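Local structure of hypothetical protein VC0802 (Vibrio cholerae, 1ZVP) at residues 14-19 against 75-80; 93-98 against 121-126; 25-30 against 53-58. The protein is of unknown function but may act in transport, and contains two ACT domains, a fold that in many proteins binds small regulatory ligands. All coordinates share one frame; numbering follows the deposited sequence.

Contact 1. Residues 14-19 against 75-80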
ATOM      1  N   SER D  14      15.802   6.057  10.409  1.00 36.67           N
ATOM      2  CA  SER D  14      15.132   4.817  10.771  1.00 36.21           C
ATOM      3  C   SER D  14      13.636   4.946  10.495  1.00 36.24           C
ATOM      4  O   SER D  14      13.053   6.031  10.672  1.00 36.23           O
ATOM      5  CB  SER D  14      15.381   4.506  12.250  1.00 35.93           C
ATOM      6  OG  SER D  14      14.758   3.296  12.644  1.00 36.23           O
ATOM      7  N   MET D  15      13.018   3.848  10.050  1.00 35.94           N
ATOM      8  CA  MET D  15      11.565   3.819   9.841  1.00 35.38           C
ATOM      9  C   MET D  15      10.850   3.347  11.097  1.00 35.46           C
ATOM     10  O   MET D  15       9.620   3.257  11.117  1.00 35.53           O
ATOM     11  CB  MET D  15      11.169   2.980   8.624  1.00 34.93           C
ATOM     12  CG  MET D  15      11.577   3.574   7.257  1.00 34.24           C
ATOM     13  SD  MET D  15      10.946   5.222   6.861  1.00 32.28           S
ATOM     14  CE  MET D  15      12.338   6.273   7.293  1.00 32.01           C
ATOM     15  N   SER D  16      11.642   3.091  12.146  1.00 35.45           N
ATOM     16  CA  SER D  16      11.180   2.527  13.414  1.00 35.50           C
ATOM     17  C   SER D  16      10.262   1.305  13.233  1.00 35.04           C
ATOM     18  O   SER D  16       9.124   1.307  13.708  1.00 34.65           O
ATOM     19  CB  SER D  16      10.514   3.607  14.281  1.00 35.79           C
ATOM     20  OG  SER D  16      11.473   4.529  14.777  1.00 37.38           O
ATOM     21  N   PRO D  17      10.761   0.253  12.545  1.00 34.85           N
ATOM     22  CA  PRO D  17       9.913  -0.891  12.209  1.00 34.76           C
ATOM     23  C   PRO D  17       9.572  -1.795  13.394  1.00 34.86           C
ATOM     24  O   PRO D  17      10.325  -1.878  14.366  1.00 35.64           O
ATOM     25  CB  PRO D  17      10.758  -1.653  11.192  1.00 34.55           C
ATOM     26  CG  PRO D  17      12.137  -1.364  11.582  1.00 34.14           C
ATOM     27  CD  PRO D  17      12.133   0.065  12.042  1.00 34.53           C
ATOM     28  N   GLU D  18       8.429  -2.462  13.314  1.00 34.77           N
ATOM     29  CA  GLU D  18       8.078  -3.458  14.301  1.00 34.53           C
ATOM     30  C   GLU D  18       7.437  -4.655  13.635  1.00 34.00           C
ATOM     31  O   GLU D  18       6.548  -4.501  12.800  1.00 34.62           O
ATOM     32  CB  GLU D  18       7.166  -2.869  15.373  1.00 34.92           C
ATOM     33  CG  GLU D  18       6.111  -1.948  14.844  1.00 36.83           C
ATOM     34  CD  GLU D  18       5.068  -1.598  15.870  1.00 40.25           C
ATOM     35  OE1 GLU D  18       3.946  -1.212  15.464  1.00 42.63           O
ATOM     36  OE2 GLU D  18       5.361  -1.702  17.081  1.00 42.95           O
ATOM     37  N   LEU D  19       7.921  -5.842  13.985  1.00 33.17           N
ATOM     38  CA  LEU D  19       7.405  -7.091  13.438  1.00 32.61           C
ATOM     39  C   LEU D  19       6.162  -7.508  14.207  1.00 32.41           C
ATOM     40  O   LEU D  19       6.224  -7.705  15.417  1.00 31.66           O
ATOM     41  CB  LEU D  19       8.449  -8.200  13.565  1.00 31.98           C
ATOM     42  CG  LEU D  19       8.738  -9.210  12.455  1.00 31.48           C
ATOM     43  CD1 LEU D  19       8.972 -10.559  13.084  1.00 29.21           C
ATOM     44  CD2 LEU D  19       7.683  -9.291  11.331  1.00 29.15           C
ATOM     45  N   THR D  75       5.019  -2.967  10.716  1.00 37.97           N
ATOM     46  CA  THR D  75       4.464  -1.626  10.784  1.00 38.93           C
ATOM     47  C   THR D  75       5.589  -0.626  11.015  1.00 40.15           C
ATOM     48  O   THR D  75       6.545  -0.905  11.733  1.00 40.40           O
ATOM     49  CB  THR D  75       3.399  -1.513  11.886  1.00 38.42           C
ATOM     50  OG1 THR D  75       2.312  -2.388  11.576  1.00 38.16           O
ATOM     51  CG2 THR D  75       2.878  -0.093  11.997  1.00 37.84           C
ATOM     52  N   LEU D  76       5.476   0.534  10.384  1.00 42.05           N
ATOM     53  CA  LEU D  76       6.416   1.618  10.596  1.00 43.50           C
ATOM     54  C   LEU D  76       5.832   2.540  11.640  1.00 45.00           C
ATOM     55  O   LEU D  76       4.765   3.101  11.431  1.00 44.91           O
ATOM     56  CB  LEU D  76       6.635   2.362   9.286  1.00 43.00           C
ATOM     57  CG  LEU D  76       7.662   1.825   8.297  1.00 42.10           C
ATOM     58  CD1 LEU D  76       8.127   0.386   8.558  1.00 40.84           C
ATOM     59  CD2 LEU D  76       7.093   1.982   6.907  1.00 41.35           C
ATOM     60  N   THR D  77       6.519   2.669  12.774  1.00 47.33           N
ATOM     61  CA  THR D  77       6.045   3.533  13.860  1.00 50.01           C
ATOM     62  C   THR D  77       6.484   4.992  13.693  1.00 52.11           C
ATOM     63  O   THR D  77       5.996   5.874  14.410  1.00 52.54           O
ATOM     64  CB  THR D  77       6.439   3.014  15.270  1.00 49.75           C
ATOM     65  OG1 THR D  77       7.859   2.878  15.368  1.00 49.79           O
ATOM     66  CG2 THR D  77       5.797   1.686  15.542  1.00 49.59           C
ATOM     67  N   VAL D  78       7.385   5.242  12.740  1.00 54.56           N
ATOM     68  CA  VAL D  78       7.806   6.599  12.391  1.00 57.06           C
ATOM     69  C   VAL D  78       6.588   7.528  12.184  1.00 59.41           C
ATOM     70  O   VAL D  78       5.544   7.139  11.626  1.00 59.65           O
ATOM     71  CB  VAL D  78       8.782   6.609  11.174  1.00 56.82           C
ATOM     72  CG1 VAL D  78       8.030   6.519   9.835  1.00 56.38           C
ATOM     73  CG2 VAL D  78       9.695   7.834  11.209  1.00 56.85           C
ATOM     74  N   HIS D  79       6.741   8.751  12.674  1.00 62.18           N
ATOM     75  CA  HIS D  79       5.687   9.770  12.714  1.00 64.92           C
ATOM     76  C   HIS D  79       5.455  10.397  11.339  1.00 65.81           C
ATOM     77  O   HIS D  79       6.371  11.007  10.763  1.00 66.06           O
ATOM     78  CB  HIS D  79       6.082  10.831  13.748  1.00 65.52           C
ATOM     79  CG  HIS D  79       7.453  10.607  14.321  1.00 68.69           C
ATOM     80  ND1 HIS D  79       8.610  10.852  13.605  1.00 71.05           N
ATOM     81  CD2 HIS D  79       7.851  10.107  15.518  1.00 70.84           C
ATOM     82  CE1 HIS D  79       9.661  10.535  14.347  1.00 71.92           C
ATOM     83  NE2 HIS D  79       9.228  10.082  15.512  1.00 72.28           N
ATOM     84  N   SER D  80       4.235  10.228  10.818  1.00 66.78           N
ATOM     85  CA  SER D  80       3.864  10.734   9.488  1.00 67.67           C
ATOM     86  C   SER D  80       2.346  10.752   9.237  1.00 67.98           C
ATOM     87  O   SER D  80       1.574  10.103   9.958  1.00 68.29           O
ATOM     88  CB  SER D  80       4.562   9.919   8.387  1.00 67.90           C
ATOM     89  OG  SER D  80       4.338  10.473   7.097  1.00 68.53           O
TER

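Contact 2. Residues 93-98 against 121-126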
ATOM      1  N   THR D  93      12.840   2.217  -0.835  1.00 32.46           N
ATOM      2  CA  THR D  93      14.264   2.228  -1.193  1.00 32.56           C
ATOM      3  C   THR D  93      15.140   1.418  -0.236  1.00 32.81           C
ATOM      4  O   THR D  93      16.026   0.687  -0.692  1.00 33.16           O
ATOM      5  CB  THR D  93      14.825   3.667  -1.289  1.00 32.32           C
ATOM      6  OG1 THR D  93      14.139   4.364  -2.317  1.00 32.10           O
ATOM      7  CG2 THR D  93      16.309   3.670  -1.629  1.00 32.53           C
ATOM      8  N   LYS D  94      14.914   1.563   1.073  1.00 33.25           N
ATOM      9  CA  LYS D  94      15.680   0.826   2.074  1.00 33.80           C
ATOM     10  C   LYS D  94      15.527  -0.683   1.893  1.00 34.04           C
ATOM     11  O   LYS D  94      16.491  -1.438   2.057  1.00 34.27           O
ATOM     12  CB  LYS D  94      15.215   1.184   3.474  1.00 33.90           C
ATOM     13  CG  LYS D  94      15.595   2.545   3.942  1.00 35.19           C
ATOM     14  CD  LYS D  94      14.830   2.844   5.210  1.00 37.20           C
ATOM     15  CE  LYS D  94      15.441   3.987   5.944  1.00 38.85           C
ATOM     16  NZ  LYS D  94      16.612   3.571   6.751  1.00 39.32           N
ATOM     17  N   LEU D  95      14.303  -1.106   1.585  1.00 34.17           N
ATOM     18  CA  LEU D  95      13.991  -2.502   1.314  1.00 34.37           C
ATOM     19  C   LEU D  95      14.603  -2.999  -0.003  1.00 34.71           C
ATOM     20  O   LEU D  95      15.183  -4.079  -0.035  1.00 35.17           O
ATOM     21  CB  LEU D  95      12.473  -2.703   1.309  1.00 34.17           C
ATOM     22  CG  LEU D  95      11.668  -3.323   2.448  1.00 34.12           C
ATOM     23  CD1 LEU D  95      12.460  -3.505   3.711  1.00 33.48           C
ATOM     24  CD2 LEU D  95      10.436  -2.494   2.706  1.00 34.42           C
ATOM     25  N   ALA D  96      14.465  -2.222  -1.079  1.00 34.68           N
ATOM     26  CA  ALA D  96      15.016  -2.589  -2.379  1.00 34.79           C
ATOM     27  C   ALA D  96      16.532  -2.731  -2.354  1.00 35.18           C
ATOM     28  O   ALA D  96      17.081  -3.600  -3.019  1.00 35.50           O
ATOM     29  CB  ALA D  96      14.590  -1.590  -3.451  1.00 34.67           C
ATOM     30  N   GLU D  97      17.207  -1.885  -1.581  1.00 35.58           N
ATOM     31  CA  GLU D  97      18.655  -1.963  -1.423  1.00 36.11           C
ATOM     32  C   GLU D  97      19.147  -3.297  -0.884  1.00 36.27           C
ATOM     33  O   GLU D  97      20.320  -3.640  -1.046  1.00 36.34           O
ATOM     34  CB  GLU D  97      19.151  -0.867  -0.489  1.00 36.45           C
ATOM     35  CG  GLU D  97      19.380   0.452  -1.156  1.00 38.28           C
ATOM     36  CD  GLU D  97      19.898   1.489  -0.184  1.00 41.08           C
ATOM     37  OE1 GLU D  97      21.130   1.542   0.043  1.00 41.56           O
ATOM     38  OE2 GLU D  97      19.064   2.257   0.351  1.00 42.24           O
ATOM     39  N   HIS D  98      18.265  -4.030  -0.212  1.00 36.63           N
ATOM     40  CA  HIS D  98      18.594  -5.355   0.309  1.00 36.64           C
ATOM     41  C   HIS D  98      17.911  -6.500  -0.433  1.00 36.78           C
ATOM     42  O   HIS D  98      17.933  -7.643   0.024  1.00 37.04           O
ATOM     43  CB  HIS D  98      18.310  -5.412   1.801  1.00 36.78           C
ATOM     44  CG  HIS D  98      19.205  -4.521   2.590  1.00 37.04           C
ATOM     45  ND1 HIS D  98      18.910  -3.197   2.827  1.00 37.93           N
ATOM     46  CD2 HIS D  98      20.415  -4.744   3.145  1.00 37.68           C
ATOM     47  CE1 HIS D  98      19.887  -2.650   3.524  1.00 37.27           C
ATOM     48  NE2 HIS D  98      20.812  -3.568   3.730  1.00 38.21           N
ATOM     49  N   GLN D 121      13.368 -10.787   9.203  1.00 40.05           N
ATOM     50  CA  GLN D 121      14.421 -10.197  10.020  1.00 40.22           C
ATOM     51  C   GLN D 121      15.300  -9.233   9.215  1.00 40.08           C
ATOM     52  O   GLN D 121      15.698  -8.192   9.735  1.00 40.08           O
ATOM     53  CB  GLN D 121      15.249 -11.262  10.742  1.00 40.38           C
ATOM     54  CG  GLN D 121      14.463 -12.063  11.777  1.00 41.33           C
ATOM     55  CD  GLN D 121      13.894 -11.205  12.887  1.00 42.83           C
ATOM     56  OE1 GLN D 121      14.564 -10.303  13.390  1.00 44.81           O
ATOM     57  NE2 GLN D 121      12.656 -11.483  13.284  1.00 42.35           N
ATOM     58  N   GLN D 122      15.566  -9.561   7.948  1.00 40.16           N
ATOM     59  CA  GLN D 122      16.350  -8.684   7.068  1.00 40.35           C
ATOM     60  C   GLN D 122      15.634  -7.385   6.750  1.00 39.62           C
ATOM     61  O   GLN D 122      16.284  -6.350   6.596  1.00 39.72           O
ATOM     62  CB  GLN D 122      16.738  -9.362   5.755  1.00 40.66           C
ATOM     63  CG  GLN D 122      17.690 -10.525   5.898  1.00 44.13           C
ATOM     64  CD  GLN D 122      16.982 -11.873   5.761  1.00 48.57           C
ATOM     65  OE1 GLN D 122      17.149 -12.567   4.741  1.00 49.95           O
ATOM     66  NE2 GLN D 122      16.168 -12.242   6.775  1.00 48.08           N
ATOM     67  N   ALA D 123      14.307  -7.451   6.631  1.00 38.73           N
ATOM     68  CA  ALA D 123      13.483  -6.272   6.402  1.00 37.82           C
ATOM     69  C   ALA D 123      13.506  -5.321   7.598  1.00 37.47           C
ATOM     70  O   ALA D 123      13.623  -4.118   7.420  1.00 37.10           O
ATOM     71  CB  ALA D 123      12.064  -6.677   6.041  1.00 37.61           C
ATOM     72  N   LEU D 124      13.396  -5.870   8.809  1.00 37.64           N
ATOM     73  CA  LEU D 124      13.624  -5.121  10.048  1.00 37.83           C
ATOM     74  C   LEU D 124      14.956  -4.389  10.068  1.00 38.42           C
ATOM     75  O   LEU D 124      15.015  -3.210  10.415  1.00 38.56           O
ATOM     76  CB  LEU D 124      13.562  -6.044  11.264  1.00 37.50           C
ATOM     77  CG  LEU D 124      12.191  -6.497  11.747  1.00 37.37           C
ATOM     78  CD1 LEU D 124      12.354  -7.341  13.009  1.00 36.76           C
ATOM     79  CD2 LEU D 124      11.257  -5.303  11.986  1.00 36.57           C
ATOM     80  N   GLN D 125      16.020  -5.104   9.715  1.00 39.17           N
ATOM     81  CA  GLN D 125      17.361  -4.541   9.628  1.00 40.37           C
ATOM     82  C   GLN D 125      17.454  -3.393   8.623  1.00 39.64           C
ATOM     83  O   GLN D 125      17.936  -2.320   8.968  1.00 40.10           O
ATOM     84  CB  GLN D 125      18.374  -5.633   9.278  1.00 40.34           C
ATOM     85  CG  GLN D 125      18.757  -6.537  10.444  1.00 42.15           C
ATOM     86  CD  GLN D 125      19.328  -7.897   9.986  1.00 43.27           C
ATOM     87  OE1 GLN D 125      19.105  -8.931  10.638  1.00 46.70           O
ATOM     88  NE2 GLN D 125      20.056  -7.900   8.855  1.00 45.74           N
ATOM     89  N   ALA D 126      17.005  -3.625   7.391  1.00 39.26           N
ATOM     90  CA  ALA D 126      16.953  -2.590   6.364  1.00 38.81           C
ATOM     91  C   ALA D 126      16.161  -1.358   6.826  1.00 39.12           C
ATOM     92  O   ALA D 126      16.646  -0.230   6.735  1.00 39.35           O
ATOM     93  CB  ALA D 126      16.379  -3.149   5.087  1.00 38.14           C
TER

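Contact 3. Residues 25-30 against 53-58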
ATOM      1  N   VAL D  25      -1.326 -14.106   4.044  1.00 36.32           N
ATOM      2  CA  VAL D  25      -1.390 -14.506   2.649  1.00 36.72           C
ATOM      3  C   VAL D  25      -2.300 -13.550   1.893  1.00 37.44           C
ATOM      4  O   VAL D  25      -3.219 -12.973   2.471  1.00 37.04           O
ATOM      5  CB  VAL D  25      -1.881 -15.973   2.481  1.00 36.60           C
ATOM      6  CG1 VAL D  25      -0.935 -16.940   3.166  1.00 35.87           C
ATOM      7  CG2 VAL D  25      -3.306 -16.156   3.001  1.00 36.63           C
ATOM      8  N   PHE D  26      -2.026 -13.371   0.605  1.00 38.73           N
ATOM      9  CA  PHE D  26      -2.874 -12.562  -0.261  1.00 40.22           C
ATOM     10  C   PHE D  26      -3.769 -13.472  -1.080  1.00 41.47           C
ATOM     11  O   PHE D  26      -3.324 -14.505  -1.571  1.00 41.79           O
ATOM     12  CB  PHE D  26      -2.034 -11.684  -1.195  1.00 40.08           C
ATOM     13  CG  PHE D  26      -1.543 -10.402  -0.564  1.00 39.93           C
ATOM     14  CD1 PHE D  26      -1.987  -9.171  -1.035  1.00 39.71           C
ATOM     15  CD2 PHE D  26      -0.623 -10.423   0.488  1.00 39.89           C
ATOM     16  CE1 PHE D  26      -1.526  -7.985  -0.468  1.00 39.48           C
ATOM     17  CE2 PHE D  26      -0.163  -9.243   1.066  1.00 39.29           C
ATOM     18  CZ  PHE D  26      -0.612  -8.024   0.587  1.00 39.34           C
ATOM     19  N   CYS D  27      -5.034 -13.088  -1.213  1.00 42.97           N
ATOM     20  CA  CYS D  27      -6.016 -13.877  -1.941  1.00 44.56           C
ATOM     21  C   CYS D  27      -6.864 -12.962  -2.766  1.00 45.23           C
ATOM     22  O   CYS D  27      -7.094 -11.810  -2.394  1.00 45.75           O
ATOM     23  CB  CYS D  27      -6.958 -14.617  -0.991  1.00 44.42           C
ATOM     24  SG  CYS D  27      -6.169 -15.711   0.173  1.00 47.56           S
ATOM     25  N   THR D  28      -7.339 -13.487  -3.885  1.00 46.07           N
ATOM     26  CA  THR D  28      -8.389 -12.843  -4.636  1.00 46.67           C
ATOM     27  C   THR D  28      -9.594 -13.790  -4.611  1.00 47.61           C
ATOM     28  O   THR D  28      -9.444 -15.008  -4.745  1.00 47.64           O
ATOM     29  CB  THR D  28      -7.922 -12.471  -6.062  1.00 46.49           C
ATOM     30  OG1 THR D  28      -8.834 -11.531  -6.639  1.00 45.96           O
ATOM     31  CG2 THR D  28      -7.780 -13.700  -6.965  1.00 46.30           C
ATOM     32  N   VAL D  29     -10.776 -13.232  -4.379  1.00 48.60           N
ATOM     33  CA  VAL D  29     -11.998 -14.029  -4.313  1.00 49.37           C
ATOM     34  C   VAL D  29     -13.127 -13.398  -5.130  1.00 50.31           C
ATOM     35  O   VAL D  29     -13.001 -12.281  -5.629  1.00 50.32           O
ATOM     36  CB  VAL D  29     -12.462 -14.279  -2.841  1.00 49.19           C
ATOM     37  CG1 VAL D  29     -11.500 -15.202  -2.105  1.00 48.73           C
ATOM     38  CG2 VAL D  29     -12.650 -12.975  -2.089  1.00 49.17           C
ATOM     39  N   ASN D  30     -14.229 -14.129  -5.266  1.00 51.80           N
ATOM     40  CA  ASN D  30     -15.403 -13.624  -5.963  1.00 52.95           C
ATOM     41  C   ASN D  30     -16.549 -13.226  -5.062  1.00 53.26           C
ATOM     42  O   ASN D  30     -16.834 -13.890  -4.066  1.00 52.96           O
ATOM     43  CB  ASN D  30     -15.889 -14.630  -6.993  1.00 53.28           C
ATOM     44  CG  ASN D  30     -15.376 -14.316  -8.373  1.00 54.94           C
ATOM     45  OD1 ASN D  30     -16.057 -14.577  -9.371  1.00 57.53           O
ATOM     46  ND2 ASN D  30     -14.174 -13.727  -8.447  1.00 55.01           N
ATOM     47  N   LEU D  53      -8.302 -10.230  -0.379  1.00 38.74           N
ATOM     48  CA  LEU D  53      -8.315 -10.407   1.066  1.00 38.88           C
ATOM     49  C   LEU D  53      -6.904 -10.679   1.530  1.00 38.98           C
ATOM     50  O   LEU D  53      -6.194 -11.454   0.903  1.00 39.10           O
ATOM     51  CB  LEU D  53      -9.221 -11.571   1.493  1.00 38.84           C
ATOM     52  CG  LEU D  53     -10.711 -11.579   1.121  1.00 39.34           C
ATOM     53  CD1 LEU D  53     -11.347 -12.938   1.469  1.00 38.48           C
ATOM     54  CD2 LEU D  53     -11.481 -10.425   1.776  1.00 39.07           C
ATOM     55  N   VAL D  54      -6.495 -10.029   2.615  1.00 39.07           N
ATOM     56  CA  VAL D  54      -5.240 -10.367   3.284  1.00 39.20           C
ATOM     57  C   VAL D  54      -5.627 -11.018   4.602  1.00 39.62           C
ATOM     58  O   VAL D  54      -6.306 -10.420   5.424  1.00 39.03           O
ATOM     59  CB  VAL D  54      -4.285  -9.140   3.489  1.00 39.00           C
ATOM     60  CG1 VAL D  54      -2.932  -9.592   3.998  1.00 38.43           C
ATOM     61  CG2 VAL D  54      -4.097  -8.378   2.203  1.00 38.00           C
ATOM     62  N   LEU D  55      -5.190 -12.259   4.769  1.00 40.78           N
ATOM     63  CA  LEU D  55      -5.690 -13.146   5.801  1.00 42.05           C
ATOM     64  C   LEU D  55      -4.545 -13.857   6.469  1.00 43.01           C
ATOM     65  O   LEU D  55      -3.521 -14.100   5.837  1.00 42.87           O
ATOM     66  CB  LEU D  55      -6.570 -14.228   5.162  1.00 42.07           C
ATOM     67  CG  LEU D  55      -7.876 -13.849   4.475  1.00 42.34           C
ATOM     68  CD1 LEU D  55      -8.180 -14.812   3.360  1.00 42.60           C
ATOM     69  CD2 LEU D  55      -8.985 -13.855   5.494  1.00 43.44           C
ATOM     70  N   GLU D  56      -4.738 -14.205   7.740  1.00 44.59           N
ATOM     71  CA  GLU D  56      -3.882 -15.155   8.436  1.00 46.47           C
ATOM     72  C   GLU D  56      -3.767 -16.445   7.622  1.00 47.25           C
ATOM     73  O   GLU D  56      -4.739 -16.883   7.012  1.00 47.36           O
ATOM     74  CB  GLU D  56      -4.466 -15.460   9.812  1.00 46.78           C
ATOM     75  CG  GLU D  56      -4.007 -14.535  10.913  1.00 49.33           C
ATOM     76  CD  GLU D  56      -2.984 -15.191  11.839  1.00 53.93           C
ATOM     77  OE1 GLU D  56      -3.202 -15.138  13.075  1.00 55.25           O
ATOM     78  OE2 GLU D  56      -1.976 -15.767  11.342  1.00 55.11           O
ATOM     79  N   ALA D  57      -2.582 -17.049   7.616  1.00 48.56           N
ATOM     80  CA  ALA D  57      -2.297 -18.207   6.771  1.00 50.00           C
ATOM     81  C   ALA D  57      -3.311 -19.343   6.918  1.00 51.27           C
ATOM     82  O   ALA D  57      -3.858 -19.817   5.920  1.00 51.52           O
ATOM     83  CB  ALA D  57      -0.888 -18.718   7.024  1.00 49.79           C
ATOM     84  N   GLU D  58      -3.566 -19.769   8.153  1.00 52.80           N
ATOM     85  CA  GLU D  58      -4.452 -20.911   8.391  1.00 54.43           C
ATOM     86  C   GLU D  58      -5.941 -20.587   8.480  1.00 54.64           C
ATOM     87  O   GLU D  58      -6.755 -21.496   8.480  1.00 54.76           O
ATOM     88  CB  GLU D  58      -3.995 -21.757   9.595  1.00 54.98           C
ATOM     89  CG  GLU D  58      -3.640 -20.979  10.864  1.00 58.35           C
ATOM     90  CD  GLU D  58      -4.813 -20.184  11.435  1.00 62.22           C
ATOM     91  OE1 GLU D  58      -5.742 -20.815  12.007  1.00 63.45           O
ATOM     92  OE2 GLU D  58      -4.798 -18.930  11.311  1.00 63.45           O
TER

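Contact 1. Residues 14-19 against 75-80
Met15 and Leu76 make the tight side of this contact, with Met15 CB resting 3.7 Å from Leu76 CG. Pro17 sits on the same face, its CB 4.2 Å from Leu76 CD1. Helix 87-96 covers Met15 and Leu76 through Phe91, and Leu124 and Leu127 of helix 120-127 cover Pro17. Between the faces runs a short antiparallel ladder. Glu18 and Thr75 form a hydrogen-bonded pair, closed by Glu18 N to Thr75 O at 2.9 Å and Thr75 N to Glu18 O at 3.0 Å. Next comes the non-hydrogen-bonded pair Pro17 with Leu76, and after it regular pairing gives way to a double grip on Ser16 O. Thr77 OG1 reaches it at 2.6 Å, lying in the carbonyl plane on a lone pair, and Thr77 N comes from above that plane at 3.1 Å. Thr77 OG1 stands between its own N and carbonyl carbon (chi1 58°), the rotation that brings it to Ser16 O. The more solvent-facing side holds the partly exposed Glu18 and Thr77, whose side chains cross at about a right angle, Glu18 CD 3.4 Å from Thr77 CG2. Beside Glu18, Thr75 is buried, its OG1 hydrogen-bonded to His112 ND1. The pairing is consistent with the 4-1-3-2 sheet of a ferredoxin-like ACT domain, strand 17-19 taking the fourth strand's place although it comes from earlier in the chain.

Contact 2. Residues 93-98 against 121-126
Ala126 CB is the atom most of segment 93-98 packs against: it lies 3.5 Å from Lys94 O and 3.4 Å from His98 ND1. These are contacts of a methyl with polar atoms; the purely apolar part is Leu95, whose CD1 reaches across to Ala123 CB at 4.0 Å and to Ala126 CB at 4.2 Å. Leu95 also touches Ile113 and Ala123 touches Val115, both on strand 111-116, so this side of the contact faces the sheet. With nothing larger than a methyl on Ala126, the backbones come close, Lys94 CA being 5.6 Å from Ala126 CA.

Hydrogen bonds do not bridge the two segments; the polar groups find partners within their own segment or outside both segments. The His98 ring turns back toward Lys94, its ND1 giving a straight bond to Lys94 O (3.1 Å, 170°) that lies in the ring plane and fixes the tilt of the imidazole beside Ala126. Lys94 passes Ala126 O with its aliphatic chain, CB at 3.8 Å, then bends at its last torsion (chi4 -81°), and NZ bonds Glu129 O, with a weak bond to Gln13 O.

The chemistry therefore implies a small apolar contact of Leu95 with Ala123 and Ala126, flanked by the exposed His98, whose ring is held by a bond within its own segment. The lysine charge lies near the C-terminal end of helix 120-127, where it would probably be favoured by the carbonyls gathered there.

Contact 3. Residues 25-30 against 53-58
The Phe26 ring carries Val54 CG2 over one face, a CH-pi contact with the methyl 3.8 Å from the ring centroid and 15° off the normal. Phe71 and Phe114 meet the same ring in T-shaped pairs, and Tyr108 of the second subunit packs on Phe26. The setting is a pair of antiparallel neighbours, strands 24-29 and 50-56, in a three-stranded sheet whose order, 24-29, 50-56, 43-47, is consistent with part of an ACT domain.

Phe26 and Val54 form the non-hydrogen-bonded pair, their side chains lying side by side and pointing the same way. Val25 with Leu55 and Cys27 with Leu53 are the hydrogen-bonded pairs on either side, each closed by two backbone bonds, such as Val25 N to Leu55 O and Leu53 N to Cys27 O, both 2.8 Å.

On the face of Val25, Cys27, Leu53 and Leu55, side chains meet both side chains and backbone: Val25 CG2 lies 3.5 Å from Leu55 O, and Cys27 SG meets Leu55 CD1 at 3.9 Å. Ala60 of helix 57-61 lies on Val25 and Leu55. Farther along, Val29 crosses Leu53 at about a right angle, and its CG2, standing between N and the carbonyl carbon, touches Leu53 CD1 at 3.8 Å.

Starting at the N terminus, the chain runs through helix 3-11 and enters contact 1 at residues 14-19. Contact 3 opens next, at 25-30, and closes its own hairpin-containing loop at 53-58, so it is nested inside the larger loop that contact 1 closes at 75-80. The chain then goes on to helix 87-96, and contact 2 follows in series, joining 93-98 to 121-126. Contacts 1 and 2 touch, Met15 CG packing 3.9 Å from Lys94 CD, and together tie the four-stranded sheet to its helices. Contact 3, about 24 Å from each between centres, joins two neighbouring strands of the three-stranded sheet on the opposite side of the chain's centre. Both contact 2 and contact 3 meet the second subunit.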